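Local coordinates for cytochrome C-type biogenesis protein ccmF (Thermus thermophilus, PDB 6ZMQ), which probably binds and handles heme in the membrane as a cytochrome c heme lyase, attaching it to apocytochromes during cytochrome c maturation, at residues A[183-188]-A[242-247]; A[246-251]-A[592-597]; A[139-144]-A[203-208]; A[132-137]-A[213-218]. All blocks are in the same frame, centred on the assembly; numbering follows the deposited sequence.

Contact 1: residues A[183-188]-A[242-247]; sequences HWMMAV and MWWSYE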
# COMPACT_ATOMS: atom_id res chain seq x y z
N HIS A 183 -0.18 10.00 16.11
CA HIS A 183 -1.26 9.26 15.46
C HIS A 183 -0.86 7.80 15.30
O HIS A 183 0.33 7.47 15.22
CB HIS A 183 -1.65 9.85 14.10
CG HIS A 183 -2.98 9.39 13.59
ND1 HIS A 183 -4.18 9.83 14.11
CD2 HIS A 183 -3.30 8.53 12.59
CE1 HIS A 183 -5.18 9.26 13.45
NE2 HIS A 183 -4.67 8.47 12.53
N TRP A 184 -1.88 6.95 15.25
CA TRP A 184 -1.75 5.50 15.22
C TRP A 184 -1.47 4.93 13.84
O TRP A 184 -0.98 3.80 13.75
CB TRP A 184 -3.03 4.86 15.82
CG TRP A 184 -4.36 5.62 15.61
CD1 TRP A 184 -4.82 6.72 16.29
CD2 TRP A 184 -5.39 5.29 14.66
NE1 TRP A 184 -6.05 7.10 15.82
CE2 TRP A 184 -6.42 6.24 14.82
CE3 TRP A 184 -5.52 4.30 13.69
CZ2 TRP A 184 -7.59 6.21 14.05
CZ3 TRP A 184 -6.68 4.27 12.92
CH2 TRP A 184 -7.69 5.22 13.10
N MET A 185 -1.77 5.67 12.76
CA MET A 185 -1.55 5.14 11.41
C MET A 185 -0.06 5.06 11.08
O MET A 185 0.36 4.20 10.31
CB MET A 185 -2.32 5.95 10.37
CG MET A 185 -2.42 5.30 8.97
SD MET A 185 -4.02 5.54 8.19
CE MET A 185 -5.03 4.53 9.27
N MET A 186 0.79 5.87 11.75
CA MET A 186 2.24 5.69 11.66
C MET A 186 2.71 4.37 12.28
O MET A 186 3.84 3.93 12.02
CB MET A 186 2.96 6.89 12.29
CG MET A 186 4.36 7.16 11.68
SD MET A 186 5.47 8.32 12.52
CE MET A 186 4.77 9.88 11.97
N ALA A 187 1.86 3.73 13.07
CA ALA A 187 1.97 2.31 13.40
C ALA A 187 1.45 1.40 12.29
O ALA A 187 2.15 0.45 11.91
CB ALA A 187 1.18 2.03 14.67
N VAL A 188 0.26 1.67 11.74
CA VAL A 188 -0.41 0.64 10.95
C VAL A 188 -0.24 0.80 9.43
O VAL A 188 -0.42 -0.19 8.70
CB VAL A 188 -1.91 0.53 11.32
CG1 VAL A 188 -2.07 0.48 12.85
CG2 VAL A 188 -2.73 1.66 10.73
N MET A 242 -3.15 7.99 1.82
CA MET A 242 -3.90 9.14 1.31
C MET A 242 -4.71 9.84 2.40
O MET A 242 -4.63 11.07 2.54
CB MET A 242 -4.84 8.69 0.20
CG MET A 242 -4.35 8.82 -1.23
SD MET A 242 -5.53 7.94 -2.27
CE MET A 242 -5.79 9.11 -3.59
N TRP A 243 -5.49 9.06 3.17
CA TRP A 243 -6.34 9.61 4.23
C TRP A 243 -5.51 10.27 5.32
O TRP A 243 -5.87 11.33 5.84
CB TRP A 243 -7.22 8.51 4.85
CG TRP A 243 -7.91 8.95 6.14
CD1 TRP A 243 -9.09 9.62 6.24
CD2 TRP A 243 -7.44 8.77 7.49
NE1 TRP A 243 -9.39 9.87 7.56
CE2 TRP A 243 -8.39 9.36 8.34
CE3 TRP A 243 -6.30 8.18 8.06
CZ2 TRP A 243 -8.25 9.36 9.73
CZ3 TRP A 243 -6.16 8.19 9.44
CH2 TRP A 243 -7.13 8.78 10.26
N TRP A 244 -4.38 9.64 5.66
CA TRP A 244 -3.54 10.14 6.74
C TRP A 244 -2.81 11.41 6.33
O TRP A 244 -2.72 12.36 7.12
CB TRP A 244 -2.59 9.01 7.14
CG TRP A 244 -1.51 9.33 8.11
CD1 TRP A 244 -1.52 10.27 9.10
CD2 TRP A 244 -0.25 8.69 8.18
NE1 TRP A 244 -0.33 10.26 9.77
CE2 TRP A 244 0.47 9.29 9.23
CE3 TRP A 244 0.35 7.65 7.46
CZ2 TRP A 244 1.75 8.90 9.56
CZ3 TRP A 244 1.61 7.25 7.81
CH2 TRP A 244 2.31 7.89 8.83
N SER A 245 -2.34 11.47 5.08
CA SER A 245 -1.68 12.66 4.57
C SER A 245 -2.66 13.83 4.43
O SER A 245 -2.28 14.99 4.59
CB SER A 245 -1.01 12.35 3.23
OG SER A 245 -0.69 13.52 2.51
N TYR A 246 -3.93 13.54 4.13
CA TYR A 246 -4.90 14.63 4.07
C TYR A 246 -5.29 15.09 5.48
O TYR A 246 -5.10 16.26 5.83
CB TYR A 246 -6.14 14.22 3.29
CG TYR A 246 -7.05 15.38 2.90
CD1 TYR A 246 -6.70 16.26 1.88
CD2 TYR A 246 -8.22 15.62 3.59
CE1 TYR A 246 -7.54 17.31 1.52
CE2 TYR A 246 -9.06 16.67 3.25
CZ TYR A 246 -8.72 17.51 2.22
OH TYR A 246 -9.56 18.55 1.90
N GLU A 247 -5.83 14.19 6.31
CA GLU A 247 -6.50 14.62 7.53
C GLU A 247 -5.58 14.70 8.75
O GLU A 247 -5.81 15.54 9.62
CB GLU A 247 -7.70 13.68 7.84
CG GLU A 247 -8.63 14.17 8.98
CD GLU A 247 -10.00 13.51 9.02
OE1 GLU A 247 -10.81 13.72 8.09
OE2 GLU A 247 -10.29 12.85 10.04
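NE2 of His-183 packs between two indole rings, at the edge of Trp-243, 3.4 Å from CH2, and over the centre of the neighbouring Trp-184 ring. The imidazole and the six-membered ring of Trp-243 are inclined at 46°, neither stack nor T. Met-185 fills the angle between the two tryptophans of helix 224-247. Its sulfur SD sits at the edge of Trp-243, 3.5 Å from CE3, a Met-aromatic contact, and the bend at chi3 (-69°) turns CE back toward the indole, 3.8 Å from CZ3. Its CB stands over the face of Trp-244, 4.3 Å from the centroid of the five-membered ring. Backbone N of Met-186 also lies over this face, while CG reaches CH2 at 3.6 Å and CE lies at the ring edge. An alanine at Trp-244 would probably leave CB of Met-185 without the ring face beneath it and the Met-186 side chain without its neighbour, opening a gap between the two helices. The contact joins the start of helix 185-213 to the end of helix 224-247, where Trp-243 also meets Trp-631 edge-to-face. The aromatic cluster, with one methionine sulfur set among its rings, coheres by dispersion rather than by directional bonds.

Contact 2: residues A[246-251]-A[592-597]; sequences YEVLGW and PKVIYT
Lys-593 stretches its ammonium group over one face of Trp-251, with NZ 3.7 Å from the centroid of the six-membered ring and 24° off the ring normal, a cation-pi contact. The lysine leaves the backbone with CG anti to the carbonyl carbon and runs straight through chi2; turns at chi3 (-70°) and chi4 then bring NZ round over the indole, and the two side chains cross at about a right angle. A long, weak ion pair with Asp-610 gives the same charge a second partner. Ile-595 carries most of the apolar part. Its CG1 lies between the backbone N and the carbonyl carbon (chi1 61°) and is directed at the carbonyl oxygen of Glu-247, while CG2 comes to 3.7 Å from CA of Gly-250. That glycine leaves helical geometry with a positive phi, and having no beta carbon it lets the methyl group settle against the chain. Val-594 adds CG1, 3.3 Å from O of Val-248. Farther along, CG2 of Thr-597 touches Glu-247 OE1 at 3.4 Å; the threonine turns its hydroxyl elsewhere, to O of Leu-605. The contact seats the turn that ends helix 224-247 against the short, weakly bonded edge strand about 593-594 and the residues that follow it, and so joins the Cytochrome C assembly region to the CcmF C-terminal region. Aliphatic carbons packed against backbone and carboxylate oxygens, with one cation held over an indole, make a junction governed by shape and electrostatics more than by backbone pairing.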
# COMPACT_ATOMS: atom_id res chain seq x y z
N TYR A 246 -3.93 13.54 4.13
CA TYR A 246 -4.90 14.63 4.07
C TYR A 246 -5.29 15.09 5.48
O TYR A 246 -5.10 16.26 5.83
CB TYR A 246 -6.14 14.22 3.29
CG TYR A 246 -7.05 15.38 2.90
CD1 TYR A 246 -6.70 16.26 1.88
CD2 TYR A 246 -8.22 15.62 3.59
CE1 TYR A 246 -7.54 17.31 1.52
CE2 TYR A 246 -9.06 16.67 3.25
CZ TYR A 246 -8.72 17.51 2.22
OH TYR A 246 -9.56 18.55 1.90
N GLU A 247 -5.83 14.19 6.31
CA GLU A 247 -6.50 14.62 7.53
C GLU A 247 -5.58 14.70 8.75
O GLU A 247 -5.81 15.54 9.62
CB GLU A 247 -7.70 13.68 7.84
CG GLU A 247 -8.63 14.17 8.98
CD GLU A 247 -10.00 13.51 9.02
OE1 GLU A 247 -10.81 13.72 8.09
OE2 GLU A 247 -10.29 12.85 10.04
N VAL A 248 -4.53 13.88 8.87
CA VAL A 248 -3.76 13.91 10.11
C VAL A 248 -2.36 14.50 9.94
O VAL A 248 -1.95 15.31 10.79
CB VAL A 248 -3.66 12.51 10.75
CG1 VAL A 248 -3.22 12.63 12.19
CG2 VAL A 248 -4.99 11.76 10.67
N LEU A 249 -1.63 14.20 8.86
CA LEU A 249 -0.39 14.93 8.63
C LEU A 249 -0.68 16.34 8.15
O LEU A 249 0.11 17.25 8.41
CB LEU A 249 0.50 14.18 7.63
CG LEU A 249 1.98 14.55 7.40
CD1 LEU A 249 2.17 15.62 6.32
CD2 LEU A 249 2.67 14.98 8.71
N GLY A 250 -1.83 16.53 7.50
CA GLY A 250 -2.47 17.81 7.32
C GLY A 250 -1.72 18.86 6.53
O GLY A 250 -1.69 20.03 6.92
N TRP A 251 -1.14 18.47 5.40
CA TRP A 251 -0.62 19.43 4.45
C TRP A 251 -1.57 19.58 3.28
O TRP A 251 -1.15 19.82 2.14
CB TRP A 251 0.79 19.07 3.99
CG TRP A 251 1.82 19.73 4.84
CD1 TRP A 251 2.60 19.15 5.80
CD2 TRP A 251 2.12 21.13 4.87
NE1 TRP A 251 3.40 20.10 6.40
CE2 TRP A 251 3.12 21.32 5.85
CE3 TRP A 251 1.65 22.24 4.16
CZ2 TRP A 251 3.66 22.58 6.12
CZ3 TRP A 251 2.18 23.48 4.43
CH2 TRP A 251 3.17 23.65 5.40
N PRO A 592 4.26 21.47 13.82
CA PRO A 592 3.35 20.83 12.88
C PRO A 592 1.89 21.01 13.28
O PRO A 592 1.53 21.12 14.47
CB PRO A 592 3.78 19.36 12.91
CG PRO A 592 4.23 19.16 14.26
CD PRO A 592 4.92 20.44 14.66
N LYS A 593 1.06 21.09 12.26
CA LYS A 593 -0.37 21.26 12.39
C LYS A 593 -1.07 19.90 12.51
O LYS A 593 -0.55 18.87 12.06
CB LYS A 593 -0.91 22.00 11.17
CG LYS A 593 -0.23 23.33 10.96
CD LYS A 593 -0.67 24.08 9.74
CE LYS A 593 -0.18 23.39 8.48
NZ LYS A 593 1.30 23.42 8.39
N VAL A 594 -2.25 19.91 13.12
CA VAL A 594 -3.31 18.95 12.80
C VAL A 594 -4.59 19.75 12.53
O VAL A 594 -5.03 20.58 13.35
CB VAL A 594 -3.53 17.85 13.86
CG1 VAL A 594 -2.50 16.75 13.72
CG2 VAL A 594 -3.48 18.35 15.21
N ILE A 595 -5.13 19.53 11.35
CA ILE A 595 -6.25 20.26 10.78
C ILE A 595 -7.56 19.78 11.40
O ILE A 595 -7.66 18.65 11.88
CB ILE A 595 -6.21 20.08 9.25
CG1 ILE A 595 -6.32 18.62 8.83
CG2 ILE A 595 -4.84 20.32 8.76
CD1 ILE A 595 -7.64 18.14 8.33
N TYR A 596 -8.57 20.65 11.41
CA TYR A 596 -9.92 20.17 11.69
C TYR A 596 -10.74 20.27 10.42
O TYR A 596 -10.58 21.21 9.63
CB TYR A 596 -10.57 20.93 12.86
CG TYR A 596 -12.07 20.73 12.96
CD1 TYR A 596 -12.61 19.52 13.41
CD2 TYR A 596 -12.95 21.71 12.51
CE1 TYR A 596 -13.98 19.32 13.46
CE2 TYR A 596 -14.32 21.52 12.57
CZ TYR A 596 -14.83 20.32 13.04
OH TYR A 596 -16.19 20.12 13.10
N THR A 597 -11.58 19.27 10.19
CA THR A 597 -12.38 19.23 8.97
C THR A 597 -13.82 18.78 9.15
O THR A 597 -14.08 17.68 9.68
CB THR A 597 -11.67 18.40 7.91
OG1 THR A 597 -12.58 18.20 6.83
CG2 THR A 597 -11.16 17.06 8.46

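Contact 3: residues A[139-144]-A[203-208]; sequences SLVLAV and PYAYAV. With PTY (phosphatidylethanolamine), chain E.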
# COMPACT_ATOMS: atom_id res chain seq x y z
N SER A 139 10.79 -27.72 -3.53
CA SER A 139 12.17 -27.42 -3.18
C SER A 139 12.60 -26.05 -3.69
O SER A 139 13.31 -25.32 -2.99
CB SER A 139 13.10 -28.50 -3.75
OG SER A 139 13.41 -28.23 -5.11
N LEU A 140 12.13 -25.66 -4.88
CA LEU A 140 12.57 -24.35 -5.36
C LEU A 140 11.82 -23.17 -4.72
O LEU A 140 12.45 -22.11 -4.55
CB LEU A 140 12.50 -24.28 -6.88
CG LEU A 140 13.90 -24.40 -7.52
CD1 LEU A 140 13.88 -23.91 -8.92
CD2 LEU A 140 15.02 -23.68 -6.75
N VAL A 141 10.53 -23.31 -4.35
CA VAL A 141 9.87 -22.21 -3.62
C VAL A 141 10.50 -22.05 -2.25
O VAL A 141 10.70 -20.92 -1.79
CB VAL A 141 8.33 -22.37 -3.52
CG1 VAL A 141 7.65 -22.22 -4.84
CG2 VAL A 141 7.84 -23.61 -2.76
N LEU A 142 10.92 -23.17 -1.62
CA LEU A 142 11.62 -23.05 -0.35
C LEU A 142 13.00 -22.42 -0.52
O LEU A 142 13.39 -21.61 0.33
CB LEU A 142 11.71 -24.41 0.35
CG LEU A 142 10.39 -25.02 0.84
CD1 LEU A 142 10.63 -26.09 1.86
CD2 LEU A 142 9.49 -23.94 1.44
N ALA A 143 13.69 -22.72 -1.63
CA ALA A 143 15.00 -22.12 -1.89
C ALA A 143 14.94 -20.59 -2.00
O ALA A 143 15.70 -19.89 -1.32
CB ALA A 143 15.60 -22.71 -3.16
N VAL A 144 13.99 -20.07 -2.78
CA VAL A 144 13.94 -18.61 -2.94
C VAL A 144 13.36 -17.92 -1.69
O VAL A 144 13.82 -16.83 -1.30
CB VAL A 144 13.18 -18.24 -4.24
CG1 VAL A 144 11.89 -18.93 -4.30
CG2 VAL A 144 13.00 -16.72 -4.43
N PRO A 203 3.60 -15.87 -4.48
CA PRO A 203 3.50 -16.07 -5.95
C PRO A 203 4.80 -15.95 -6.72
O PRO A 203 5.04 -16.80 -7.59
CB PRO A 203 2.51 -14.95 -6.37
CG PRO A 203 2.29 -14.15 -5.11
CD PRO A 203 2.39 -15.17 -4.06
N TYR A 204 5.64 -14.94 -6.39
CA TYR A 204 6.92 -14.73 -7.06
C TYR A 204 7.81 -15.95 -6.96
O TYR A 204 8.39 -16.39 -7.96
CB TYR A 204 7.67 -13.52 -6.46
CG TYR A 204 9.14 -13.43 -6.85
CD1 TYR A 204 9.51 -12.92 -8.08
CD2 TYR A 204 10.17 -13.84 -5.97
CE1 TYR A 204 10.84 -12.82 -8.45
CE2 TYR A 204 11.50 -13.75 -6.34
CZ TYR A 204 11.83 -13.24 -7.58
OH TYR A 204 13.15 -13.13 -7.97
N ALA A 205 7.85 -16.54 -5.75
CA ALA A 205 8.54 -17.79 -5.48
C ALA A 205 8.07 -18.89 -6.40
O ALA A 205 8.88 -19.47 -7.14
CB ALA A 205 8.30 -18.18 -4.02
N TYR A 206 6.73 -19.05 -6.50
CA TYR A 206 6.11 -20.03 -7.38
C TYR A 206 6.47 -19.77 -8.83
O TYR A 206 6.84 -20.71 -9.55
CB TYR A 206 4.59 -20.01 -7.19
CG TYR A 206 4.03 -20.98 -6.16
CD1 TYR A 206 4.04 -20.67 -4.80
CD2 TYR A 206 3.45 -22.18 -6.54
CE1 TYR A 206 3.51 -21.53 -3.86
CE2 TYR A 206 2.91 -23.04 -5.61
CZ TYR A 206 2.95 -22.72 -4.27
OH TYR A 206 2.42 -23.58 -3.34
N ALA A 207 6.53 -18.48 -9.21
CA ALA A 207 6.87 -18.10 -10.58
C ALA A 207 8.30 -18.45 -10.91
O ALA A 207 8.57 -19.06 -11.95
CB ALA A 207 6.63 -16.63 -10.78
N VAL A 208 9.23 -18.17 -9.98
CA VAL A 208 10.63 -18.51 -10.22
C VAL A 208 10.82 -20.00 -10.07
O VAL A 208 11.71 -20.59 -10.70
CB VAL A 208 11.50 -17.62 -9.29
CG1 VAL A 208 12.98 -17.96 -9.36
CG2 VAL A 208 11.31 -16.17 -9.67
C1 PTY E . 29.55 -2.66 2.60
C2 PTY E . 33.18 3.50 2.42
C3 PTY E . 31.80 3.18 1.86
O4 PTY E . 28.84 -2.83 3.79
C5 PTY E . 28.53 -0.57 1.61
C6 PTY E . 28.68 -2.09 1.47
O7 PTY E . 27.42 -2.74 1.40
C8 PTY E . 27.30 -3.78 0.44
O10 PTY E . 28.26 -4.11 -0.18
C11 PTY E . 25.97 -4.49 0.16
C12 PTY E . 26.12 -5.71 -0.78
C13 PTY E . 24.81 -6.07 -1.53
C14 PTY E . 24.51 -7.57 -1.57
C15 PTY E . 23.00 -7.87 -1.58
C16 PTY E . 22.63 -9.16 -2.32
C17 PTY E . 21.90 -10.14 -1.39
C18 PTY E . 20.92 -11.07 -2.12
C19 PTY E . 20.41 -12.15 -1.17
C20 PTY E . 19.71 -13.28 -1.95
C21 PTY E . 19.71 -14.59 -1.15
C22 PTY E . 19.99 -15.79 -2.06
C23 PTY E . 18.71 -16.25 -2.76
C24 PTY E . 18.97 -17.54 -3.55
C25 PTY E . 17.67 -18.15 -4.09
C26 PTY E . 17.71 -18.20 -5.62
C27 PTY E . 17.02 -19.47 -6.14
C28 PTY E . 16.64 -19.24 -7.60
C29 PTY E . 16.50 -20.57 -8.33
C30 PTY E . 29.40 -3.83 4.60
C31 PTY E . 29.06 -5.29 4.32
O30 PTY E . 30.13 -3.55 5.49
C32 PTY E . 27.54 -5.46 4.23
C33 PTY E . 27.15 -6.84 3.70
C34 PTY E . 25.64 -7.04 3.85
C35 PTY E . 25.23 -8.39 3.25
C36 PTY E . 23.97 -8.93 3.94
C37 PTY E . 23.98 -10.45 3.88
C38 PTY E . 22.75 -10.94 3.11
C39 PTY E . 22.82 -12.45 2.85
C40 PTY E . 23.17 -12.69 1.38
C41 PTY E . 22.93 -14.16 0.99
C42 PTY E . 24.21 -14.96 1.19
C43 PTY E . 24.17 -16.21 0.31
C44 PTY E . 23.87 -17.41 1.20
P1 PTY E . 30.86 0.73 1.82
O11 PTY E . 31.21 2.15 2.60
O12 PTY E . 30.71 1.00 0.35
O13 PTY E . 32.03 -0.20 2.02
O14 PTY E . 29.50 0.01 2.44
N1 PTY E . 34.18 3.33 1.38
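The segments 139-144 and 203-208 of helices 135-157 and 185-213 pass with their axes 8.3 Å apart and their directions at 125°, drawing CA of Val-141 to 5.0 Å from CA of Ala-205. The small alanine permits this approach, and two valines fill the space around it. Val-141 holds CG1 anti to the carbonyl carbon (chi1 -68°), which sets this methyl group over the face of Tyr-206, 4.2 Å from the ring centroid, in a CH-pi contact. One turn on, Val-144 divides its branches: CG1 packs on CB of Ala-205 at 3.7 Å, while CG2 meets CE2 of Tyr-204 obliquely at 3.8 Å. The Tyr-204 ring also carries CG2 of Val-208 over one face, a contact within its own helix, and its hydroxyl bonds to O of Ala-336. Phosphatidylethanolamine borders helix 139-144 as well: CD2 of Leu-140 lies 3.8 Å from C29, at the end of one acyl chain, and Val-144 CA comes within 3.9 Å of C25 in that chain. The lipid thus flanks the apolar interface on the side of helix 135-157, within predicted membrane-spanning helices. Helix 20-47 borders the segment 139-144 through Ser-139, Leu-140 and Ala-143; helix 325-345 receives Tyr-204 and Val-208, and helix 288-307 receives Pro-203, Tyr-204 and Ala-207, with Phe-299 stacked on the Tyr-204 ring.

Contact 4: residues A[132-137]-A[213-218]; sequences PLDPWR and TRRYQT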
# COMPACT_ATOMS: atom_id res chain seq x y z
N PRO A 132 0.26 -28.12 -0.80
CA PRO A 132 0.06 -29.36 -1.56
C PRO A 132 0.75 -29.31 -2.93
O PRO A 132 0.11 -29.32 -3.99
CB PRO A 132 -1.46 -29.43 -1.66
CG PRO A 132 -1.86 -27.98 -1.74
CD PRO A 132 -0.98 -27.33 -0.71
N LEU A 133 2.09 -29.25 -2.91
CA LEU A 133 2.86 -29.00 -4.12
C LEU A 133 3.90 -30.09 -4.36
O LEU A 133 4.53 -30.59 -3.42
CB LEU A 133 3.49 -27.61 -4.06
CG LEU A 133 4.23 -27.08 -5.28
CD1 LEU A 133 3.18 -26.54 -6.20
CD2 LEU A 133 5.14 -25.94 -4.87
N ASP A 134 4.05 -30.44 -5.64
CA ASP A 134 4.95 -31.50 -6.09
C ASP A 134 6.41 -31.11 -5.86
O ASP A 134 6.74 -29.92 -5.93
CB ASP A 134 4.62 -31.82 -7.56
CG ASP A 134 4.74 -30.61 -8.48
OD1 ASP A 134 5.87 -30.16 -8.76
OD2 ASP A 134 3.69 -30.10 -8.93
N PRO A 135 7.30 -32.08 -5.55
CA PRO A 135 8.55 -31.74 -4.82
C PRO A 135 9.61 -30.91 -5.55
O PRO A 135 10.43 -30.29 -4.86
CB PRO A 135 9.10 -33.13 -4.45
CG PRO A 135 7.89 -34.01 -4.44
CD PRO A 135 7.14 -33.54 -5.64
N TRP A 136 9.63 -30.89 -6.89
CA TRP A 136 10.64 -30.10 -7.61
C TRP A 136 10.46 -28.60 -7.38
O TRP A 136 11.36 -27.91 -6.88
CB TRP A 136 10.59 -30.40 -9.11
CG TRP A 136 11.06 -31.77 -9.56
CD1 TRP A 136 12.23 -32.07 -10.20
CD2 TRP A 136 10.34 -33.01 -9.45
NE1 TRP A 136 12.31 -33.41 -10.47
CE2 TRP A 136 11.16 -34.01 -10.02
CE3 TRP A 136 9.10 -33.37 -8.93
CZ2 TRP A 136 10.77 -35.35 -10.08
CZ3 TRP A 136 8.72 -34.70 -8.97
CH2 TRP A 136 9.55 -35.67 -9.54
N ARG A 137 9.26 -28.10 -7.63
CA ARG A 137 9.07 -26.69 -7.34
C ARG A 137 8.70 -26.44 -5.89
O ARG A 137 8.73 -25.29 -5.46
CB ARG A 137 8.06 -26.04 -8.29
CG ARG A 137 6.61 -26.41 -8.31
CD ARG A 137 6.18 -26.17 -9.75
NE ARG A 137 4.96 -25.36 -9.85
CZ ARG A 137 3.73 -25.81 -9.71
NH1 ARG A 137 3.50 -27.10 -9.52
NH2 ARG A 137 2.71 -24.96 -9.82
N THR A 213 10.76 -25.11 -13.37
CA THR A 213 10.23 -26.46 -13.31
C THR A 213 9.47 -26.78 -14.60
O THR A 213 9.05 -27.92 -14.83
CB THR A 213 9.38 -26.60 -12.03
OG1 THR A 213 10.15 -26.08 -10.95
CG2 THR A 213 9.12 -28.04 -11.64
N ARG A 214 9.32 -25.76 -15.46
CA ARG A 214 8.77 -25.83 -16.81
C ARG A 214 7.29 -26.22 -16.82
O ARG A 214 6.78 -26.76 -17.80
CB ARG A 214 9.59 -26.73 -17.74
CG ARG A 214 11.02 -26.23 -17.93
CD ARG A 214 12.05 -27.30 -17.63
NE ARG A 214 13.38 -26.72 -17.47
CZ ARG A 214 14.37 -27.29 -16.80
NH1 ARG A 214 14.20 -28.48 -16.25
NH2 ARG A 214 15.54 -26.68 -16.70
N ARG A 215 6.60 -25.92 -15.72
CA ARG A 215 5.15 -26.03 -15.58
C ARG A 215 4.61 -24.60 -15.44
O ARG A 215 4.59 -24.06 -14.33
CB ARG A 215 4.78 -26.92 -14.40
CG ARG A 215 5.23 -28.36 -14.58
CD ARG A 215 4.63 -29.31 -13.55
NE ARG A 215 5.63 -30.28 -13.10
CZ ARG A 215 6.24 -30.23 -11.93
NH1 ARG A 215 5.97 -29.25 -11.09
NH2 ARG A 215 7.14 -31.15 -11.60
N TYR A 216 4.15 -24.02 -16.55
CA TYR A 216 4.04 -22.57 -16.69
C TYR A 216 2.66 -22.00 -16.44
O TYR A 216 2.51 -20.77 -16.40
CB TYR A 216 4.46 -22.14 -18.10
CG TYR A 216 5.82 -22.60 -18.54
CD1 TYR A 216 6.97 -22.00 -18.04
CD2 TYR A 216 5.95 -23.63 -19.47
CE1 TYR A 216 8.22 -22.43 -18.43
CE2 TYR A 216 7.19 -24.06 -19.88
CZ TYR A 216 8.32 -23.46 -19.36
OH TYR A 216 9.56 -23.89 -19.77
N GLN A 217 1.63 -22.84 -16.31
CA GLN A 217 0.29 -22.33 -16.12
C GLN A 217 -0.26 -22.61 -14.73
O GLN A 217 -0.95 -21.75 -14.16
CB GLN A 217 -0.64 -22.91 -17.21
CG GLN A 217 -2.08 -23.24 -16.82
CD GLN A 217 -2.91 -21.98 -16.64
OE1 GLN A 217 -2.58 -20.94 -17.19
NE2 GLN A 217 -3.98 -22.08 -15.86
N THR A 218 0.11 -23.74 -14.13
CA THR A 218 -0.47 -24.22 -12.88
C THR A 218 -0.12 -23.35 -11.68
O THR A 218 -0.82 -23.42 -10.66
CB THR A 218 -0.03 -25.66 -12.61
OG1 THR A 218 -0.69 -26.14 -11.42
CG2 THR A 218 1.48 -25.75 -12.42
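Asp-134 draws two arginines together, one from each segment. Its OD2 forms a salt bridge with NH1 of Arg-137 at 3.1 Å, while OD1 pairs with NH1 of Arg-215 across the contact. This second bridge is tip to tip, with carboxylate and guanidinium planes 89° apart; its hydrogen bond is weak and far from straight, and its very short length is doubtful. The two NH1 atoms of the arginines stand 3.6 Å apart, a repulsion that the shared carboxylate probably offsets. Arg-137 has a further mate, since NH2 forms a salt bridge with Glu-222. Its CG lies between the backbone N and the carbonyl carbon (chi1 66°), and the guanidinium is sandwiched between Leu-133 CD1 over one face and Thr-218 CG2 over the other. A leucine in place of Arg-137 would probably leave Glu-222 and OD2 of Asp-134 without this positive mate and Thr-218 without the flat group it covers. Outward from the charges, Thr-213 packs its CG2 against CB of Trp-136 at 3.8 Å and against one face of the Arg-215 guanidinium; its hydroxyl, bonded to O of Ala-209, lies 3.4 Å from Arg-137 CB. Trp-136 CE3 approaches the edge of the Arg-215 guanidinium, 4.0 Å from NH2. The whole joins the start of helix 135-157 to the loop that follows helix 185-213. One aspartate shared by two arginines makes a salt-bridge network, in which the carboxylate and Glu-222 probably offset the close arginine charges at this partly exposed rim of the helical bundle.

Overall arrangement
One contact is buried, one partly so and two lie at the surface. Contact 3 is buried, apolar and lipid-lined; contact 4, about 10 Å away between centres, shares helix 135-157 with it and lies at the surface, where chemistry turns to charge. Leu-133 bridges the two, touching both Tyr-206 and Val-141. Contact 1, also at the surface, relies on aromatic rings and sulfur; contact 2, partly buried, adds a cation and a beta sheet. These two share helix 224-247 and touch through Val-248, which meets His-183 and Trp-243. Helix 185-213 joins the pairs: contact 1 uses its start, contact 3 its later part and contact 4 its end, with contacts 1 and 3 some 34 Å apart between centres.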